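Putative dehydrogenase (Pseudomonas fluorescens, PDB 6UUG) acts as the flavin-dependent methanesulfinate monooxygenase MsuC, part of a two-component system in bacterial sulfur assimilation. Local coordinates at residues A[299-310]-A[353-364]. Sequence-based numbering, arbitrary orientation.
Sequences HYGEFWVALEGI and QGLEICSRLFEV
His299 meets Arg360 and Val364 where segment 299-310 of helix 294-327 runs nearly antiparallel (152°) to residues 353-360, closest axis approach 10.0 Å. Arg360 NH1 donates to His299 ND1 over 3.0 Å. The bond is fairly straight (161°) and lies close to both the imidazole and guanidinium planes. Since ND1 accepts, NE2 probably carries a proton; it is hydrogen-bonded to Asp393 of a third subunit. CG1 of Val364 packs on His299 CB. Its other methyl, CG2, comes 3.4 Å from CE2 of Tyr300, whose hydroxyl bonds to Thr275.

The extended Glu302 chain carries OE1 to Arg360 NH1, forming a salt bridge at 2.7 Å. As a hydrogen bond it is weak, the N-H pointing well off OE1; the carboxylate and guanidinium planes stand almost perpendicular. OE2 pairs with Arg352 of the second subunit. Phe303 fills the middle of the interface. Its CE1 sits 3.8 Å above the centre of the guanidinium plane, while CZ approaches the backbone O of Arg360 at the ring edge. CD1 touches CG1 of Ile357.

Ala306 CB lies 3.4 Å from the amide NE2 of Gln353. Leu307 CG rests against CD1 of Ile357, 3.7 Å away. The same methyl also touches Ala306 CB. Ile310 ends the contact, its CD1 against CB of Gln353.

The two helices belong to the C-terminal helical domain of the acyl-CoA dehydrogenase fold. A polar cluster around Arg360 sits among apolar contacts made by Ile357, Phe303 and Val364. Glu356 holds NE of Arg360 from its own helix, so the guanidinium is gripped through two nitrogens, with CE1 of the tilted Phe303 ring over one face. The guanidinium should help keep Glu302 and Glu356 ionised, and the outside partners of His299 and Glu302 link the cluster to two neighbouring subunits.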
loop_
_atom_site.group_PDB
_atom_site.type_symbol
_atom_site.label_atom_id
_atom_site.label_comp_id
_atom_site.label_asym_id
_atom_site.label_seq_id
_atom_site.Cartn_x
_atom_site.Cartn_y
_atom_site.Cartn_z
ATOM N N HIS A 299 2.498 -2.922 14.319
ATOM C CA HIS A 299 1.142 -3.149 13.811
ATOM C C HIS A 299 0.118 -2.352 14.597
ATOM O O HIS A 299 -0.760 -1.711 14.015
ATOM C CB HIS A 299 0.753 -4.621 13.880
ATOM C CG HIS A 299 1.310 -5.448 12.770
ATOM N ND1 HIS A 299 1.038 -5.188 11.445
ATOM C CD2 HIS A 299 2.118 -6.532 12.789
ATOM C CE1 HIS A 299 1.651 -6.085 10.691
ATOM N NE2 HIS A 299 2.307 -6.917 11.481
ATOM N N TYR A 300 0.181 -2.419 15.931
ATOM C CA TYR A 300 -0.787 -1.671 16.731
ATOM C C TYR A 300 -0.647 -0.168 16.539
ATOM O O TYR A 300 -1.659 0.546 16.565
ATOM C CB TYR A 300 -0.667 -2.062 18.210
ATOM C CG TYR A 300 -1.541 -3.260 18.515
ATOM C CD1 TYR A 300 -2.901 -3.101 18.725
ATOM C CD2 TYR A 300 -1.015 -4.561 18.529
ATOM C CE1 TYR A 300 -3.724 -4.179 18.963
ATOM C CE2 TYR A 300 -1.840 -5.661 18.789
ATOM C CZ TYR A 300 -3.184 -5.460 19.001
ATOM O OH TYR A 300 -4.021 -6.531 19.243
ATOM N N GLY A 301 0.581 0.328 16.338
ATOM C CA GLY A 301 0.758 1.742 16.034
ATOM C C GLY A 301 0.131 2.135 14.709
ATOM O O GLY A 301 -0.463 3.202 14.588
ATOM N N GLU A 302 0.246 1.273 13.705
ATOM C CA GLU A 302 -0.447 1.533 12.442
ATOM C C GLU A 302 -1.964 1.474 12.605
ATOM O O GLU A 302 -2.676 2.315 12.038
ATOM C CB GLU A 302 0.053 0.557 11.369
ATOM C CG GLU A 302 1.508 0.858 10.995
ATOM C CD GLU A 302 2.054 0.001 9.884
ATOM O OE1 GLU A 302 1.664 -1.175 9.780
ATOM O OE2 GLU A 302 2.911 0.499 9.138
ATOM N N PHE A 303 -2.486 0.519 13.384
ATOM C CA PHE A 303 -3.923 0.521 13.652
ATOM C C PHE A 303 -4.346 1.835 14.304
ATOM O O PHE A 303 -5.398 2.400 13.973
ATOM C CB PHE A 303 -4.311 -0.636 14.566
ATOM C CG PHE A 303 -3.989 -2.003 14.009
ATOM C CD1 PHE A 303 -3.827 -2.199 12.645
ATOM C CD2 PHE A 303 -3.823 -3.073 14.862
ATOM C CE1 PHE A 303 -3.511 -3.464 12.138
ATOM C CE2 PHE A 303 -3.516 -4.338 14.373
ATOM C CZ PHE A 303 -3.349 -4.531 13.007
ATOM N N TRP A 304 -3.527 2.330 15.230
ATOM C CA TRP A 304 -3.864 3.546 15.973
ATOM C C TRP A 304 -3.932 4.751 15.050
ATOM O O TRP A 304 -4.895 5.533 15.102
ATOM C CB TRP A 304 -2.837 3.794 17.083
ATOM C CG TRP A 304 -3.167 5.020 17.915
ATOM C CD1 TRP A 304 -2.544 6.244 17.883
ATOM C CD2 TRP A 304 -4.191 5.118 18.900
ATOM N NE1 TRP A 304 -3.131 7.094 18.780
ATOM C CE2 TRP A 304 -4.144 6.435 19.421
ATOM C CE3 TRP A 304 -5.159 4.233 19.378
ATOM C CZ2 TRP A 304 -5.015 6.875 20.421
ATOM C CZ3 TRP A 304 -6.032 4.678 20.381
ATOM C CH2 TRP A 304 -5.957 5.984 20.872
ATOM N N VAL A 305 -2.915 4.920 14.204
ATOM C CA VAL A 305 -2.884 6.058 13.289
ATOM C C VAL A 305 -4.085 6.009 12.356
ATOM O O VAL A 305 -4.736 7.030 12.107
ATOM C CB VAL A 305 -1.558 6.081 12.514
ATOM C CG1 VAL A 305 -1.567 7.205 11.459
ATOM C CG2 VAL A 305 -0.410 6.275 13.508
ATOM N N ALA A 306 -4.409 4.822 11.841
ATOM C CA ALA A 306 -5.585 4.686 10.982
ATOM C C ALA A 306 -6.879 5.025 11.722
ATOM O O ALA A 306 -7.704 5.815 11.238
ATOM C CB ALA A 306 -5.640 3.264 10.416
ATOM N N LEU A 307 -7.091 4.428 12.899
ATOM C CA LEU A 307 -8.324 4.689 13.633
ATOM C C LEU A 307 -8.454 6.159 14.007
ATOM O O LEU A 307 -9.544 6.723 13.924
ATOM C CB LEU A 307 -8.394 3.838 14.903
ATOM C CG LEU A 307 -8.733 2.358 14.720
ATOM C CD1 LEU A 307 -8.592 1.678 16.098
ATOM C CD2 LEU A 307 -10.154 2.216 14.192
ATOM N N GLU A 308 -7.364 6.786 14.454
ATOM C CA GLU A 308 -7.455 8.185 14.869
ATOM C C GLU A 308 -7.868 9.079 13.703
ATOM O O GLU A 308 -8.735 9.949 13.854
ATOM C CB GLU A 308 -6.125 8.640 15.467
ATOM C CG GLU A 308 -5.897 8.085 16.871
ATOM C CD GLU A 308 -6.823 8.712 17.908
ATOM O OE1 GLU A 308 -6.419 9.726 18.527
ATOM O OE2 GLU A 308 -7.943 8.196 18.112
ATOM N N GLY A 309 -7.277 8.865 12.531
ATOM C CA GLY A 309 -7.672 9.634 11.359
ATOM C C GLY A 309 -9.131 9.436 10.983
ATOM O O GLY A 309 -9.836 10.406 10.681
ATOM N N ILE A 310 -9.602 8.173 10.983
ATOM C CA ILE A 310 -11.013 7.904 10.673
ATOM C C ILE A 310 -11.912 8.602 11.686
ATOM O O ILE A 310 -12.903 9.246 11.323
ATOM C CB ILE A 310 -11.308 6.394 10.663
ATOM C CG1 ILE A 310 -10.469 5.663 9.630
ATOM C CG2 ILE A 310 -12.778 6.160 10.321
ATOM C CD1 ILE A 310 -10.480 4.185 9.882
ATOM N N GLN A 353 -9.382 1.989 5.276
ATOM C CA GLN A 353 -8.547 1.738 6.442
ATOM C C GLN A 353 -9.233 0.792 7.425
ATOM O O GLN A 353 -8.560 0.007 8.108
ATOM C CB GLN A 353 -8.181 3.063 7.109
ATOM C CG GLN A 353 -7.262 3.947 6.254
ATOM C CD GLN A 353 -6.911 5.246 6.973
ATOM O OE1 GLN A 353 -7.671 6.203 6.939
ATOM N NE2 GLN A 353 -5.766 5.268 7.639
ATOM N N GLY A 354 -10.559 0.849 7.515
ATOM C CA GLY A 354 -11.271 -0.084 8.371
ATOM C C GLY A 354 -11.094 -1.523 7.914
ATOM O O GLY A 354 -10.834 -2.418 8.716
ATOM N N LEU A 355 -11.248 -1.767 6.608
ATOM C CA LEU A 355 -11.147 -3.147 6.140
ATOM C C LEU A 355 -9.739 -3.681 6.337
ATOM O O LEU A 355 -9.562 -4.866 6.664
ATOM C CB LEU A 355 -11.577 -3.237 4.665
ATOM C CG LEU A 355 -11.809 -4.651 4.134
ATOM C CD1 LEU A 355 -13.063 -5.263 4.760
ATOM C CD2 LEU A 355 -11.929 -4.586 2.613
ATOM N N GLU A 356 -8.738 -2.807 6.197
ATOM C CA GLU A 356 -7.350 -3.207 6.414
ATOM C C GLU A 356 -7.105 -3.621 7.865
ATOM O O GLU A 356 -6.415 -4.613 8.129
ATOM C CB GLU A 356 -6.424 -2.063 6.012
ATOM C CG GLU A 356 -4.946 -2.292 6.347
ATOM C CD GLU A 356 -4.322 -3.456 5.580
ATOM O OE1 GLU A 356 -3.194 -3.860 5.945
ATOM O OE2 GLU A 356 -4.945 -3.965 4.620
ATOM N N ILE A 357 -7.665 -2.877 8.826
ATOM C CA ILE A 357 -7.546 -3.295 10.226
ATOM C C ILE A 357 -8.194 -4.663 10.442
ATOM O O ILE A 357 -7.635 -5.536 11.122
ATOM C CB ILE A 357 -8.151 -2.225 11.157
ATOM C CG1 ILE A 357 -7.318 -0.951 11.096
ATOM C CG2 ILE A 357 -8.254 -2.756 12.587
ATOM C CD1 ILE A 357 -7.974 0.238 11.834
ATOM N N CYS A 358 -9.396 -4.870 9.897
ATOM C CA CYS A 358 -10.104 -6.121 10.123
ATOM C C CYS A 358 -9.363 -7.313 9.516
ATOM O O CYS A 358 -9.544 -8.444 9.978
ATOM C CB CYS A 358 -11.514 -6.047 9.551
ATOM S SG CYS A 358 -12.594 -4.858 10.401
ATOM N N SER A 359 -8.530 -7.081 8.508
ATOM C CA SER A 359 -7.713 -8.161 7.948
ATOM C C SER A 359 -6.389 -8.323 8.685
ATOM O O SER A 359 -5.986 -9.445 9.032
ATOM C CB SER A 359 -7.431 -7.894 6.465
ATOM O OG SER A 359 -6.513 -8.872 5.941
ATOM N N ARG A 360 -5.687 -7.216 8.902
ATOM C CA ARG A 360 -4.329 -7.318 9.405
ATOM C C ARG A 360 -4.278 -7.588 10.898
ATOM O O ARG A 360 -3.212 -7.976 11.388
ATOM C CB ARG A 360 -3.536 -6.057 9.076
ATOM C CG ARG A 360 -2.131 -6.387 8.594
ATOM C CD ARG A 360 -1.156 -5.292 8.898
ATOM N NE ARG A 360 -1.656 -3.986 8.494
ATOM C CZ ARG A 360 -1.248 -2.853 9.047
ATOM N NH1 ARG A 360 -0.339 -2.895 10.013
ATOM N NH2 ARG A 360 -1.749 -1.687 8.643
ATOM N N LEU A 361 -5.405 -7.455 11.616
ATOM C CA LEU A 361 -5.394 -7.808 13.038
ATOM C C LEU A 361 -5.030 -9.272 13.245
ATOM O O LEU A 361 -4.508 -9.628 14.306
ATOM C CB LEU A 361 -6.742 -7.494 13.703
ATOM C CG LEU A 361 -7.972 -8.325 13.318
ATOM C CD1 LEU A 361 -8.064 -9.645 14.121
ATOM C CD2 LEU A 361 -9.255 -7.504 13.518
ATOM N N PHE A 362 -5.270 -10.133 12.251
ATOM C CA PHE A 362 -4.923 -11.529 12.457
ATOM C C PHE A 362 -3.425 -11.736 12.597
ATOM O O PHE A 362 -3.011 -12.739 13.192
ATOM C CB PHE A 362 -5.485 -12.391 11.318
ATOM C CG PHE A 362 -6.974 -12.633 11.421
ATOM C CD1 PHE A 362 -7.472 -13.694 12.170
ATOM C CD2 PHE A 362 -7.883 -11.778 10.791
ATOM C CE1 PHE A 362 -8.849 -13.928 12.276
ATOM C CE2 PHE A 362 -9.269 -12.004 10.888
ATOM C CZ PHE A 362 -9.753 -13.075 11.633
ATOM N N GLU A 363 -2.601 -10.818 12.089
ATOM C CA GLU A 363 -1.151 -10.955 12.258
ATOM C C GLU A 363 -0.686 -10.694 13.689
ATOM O O GLU A 363 0.447 -11.049 14.027
ATOM C CB GLU A 363 -0.401 -10.017 11.321
ATOM C CG GLU A 363 -0.539 -10.384 9.856
ATOM C CD GLU A 363 0.514 -9.709 8.997
ATOM O OE1 GLU A 363 0.198 -9.382 7.836
ATOM O OE2 GLU A 363 1.657 -9.516 9.475
ATOM N N VAL A 364 -1.503 -10.061 14.523
ATOM C CA VAL A 364 -1.151 -9.871 15.927
ATOM C C VAL A 364 -1.982 -10.715 16.870
ATOM O O VAL A 364 -1.674 -10.741 18.072
ATOM C CB VAL A 364 -1.229 -8.388 16.355
ATOM C CG1 VAL A 364 -0.282 -7.534 15.505
ATOM C CG2 VAL A 364 -2.655 -7.892 16.297
#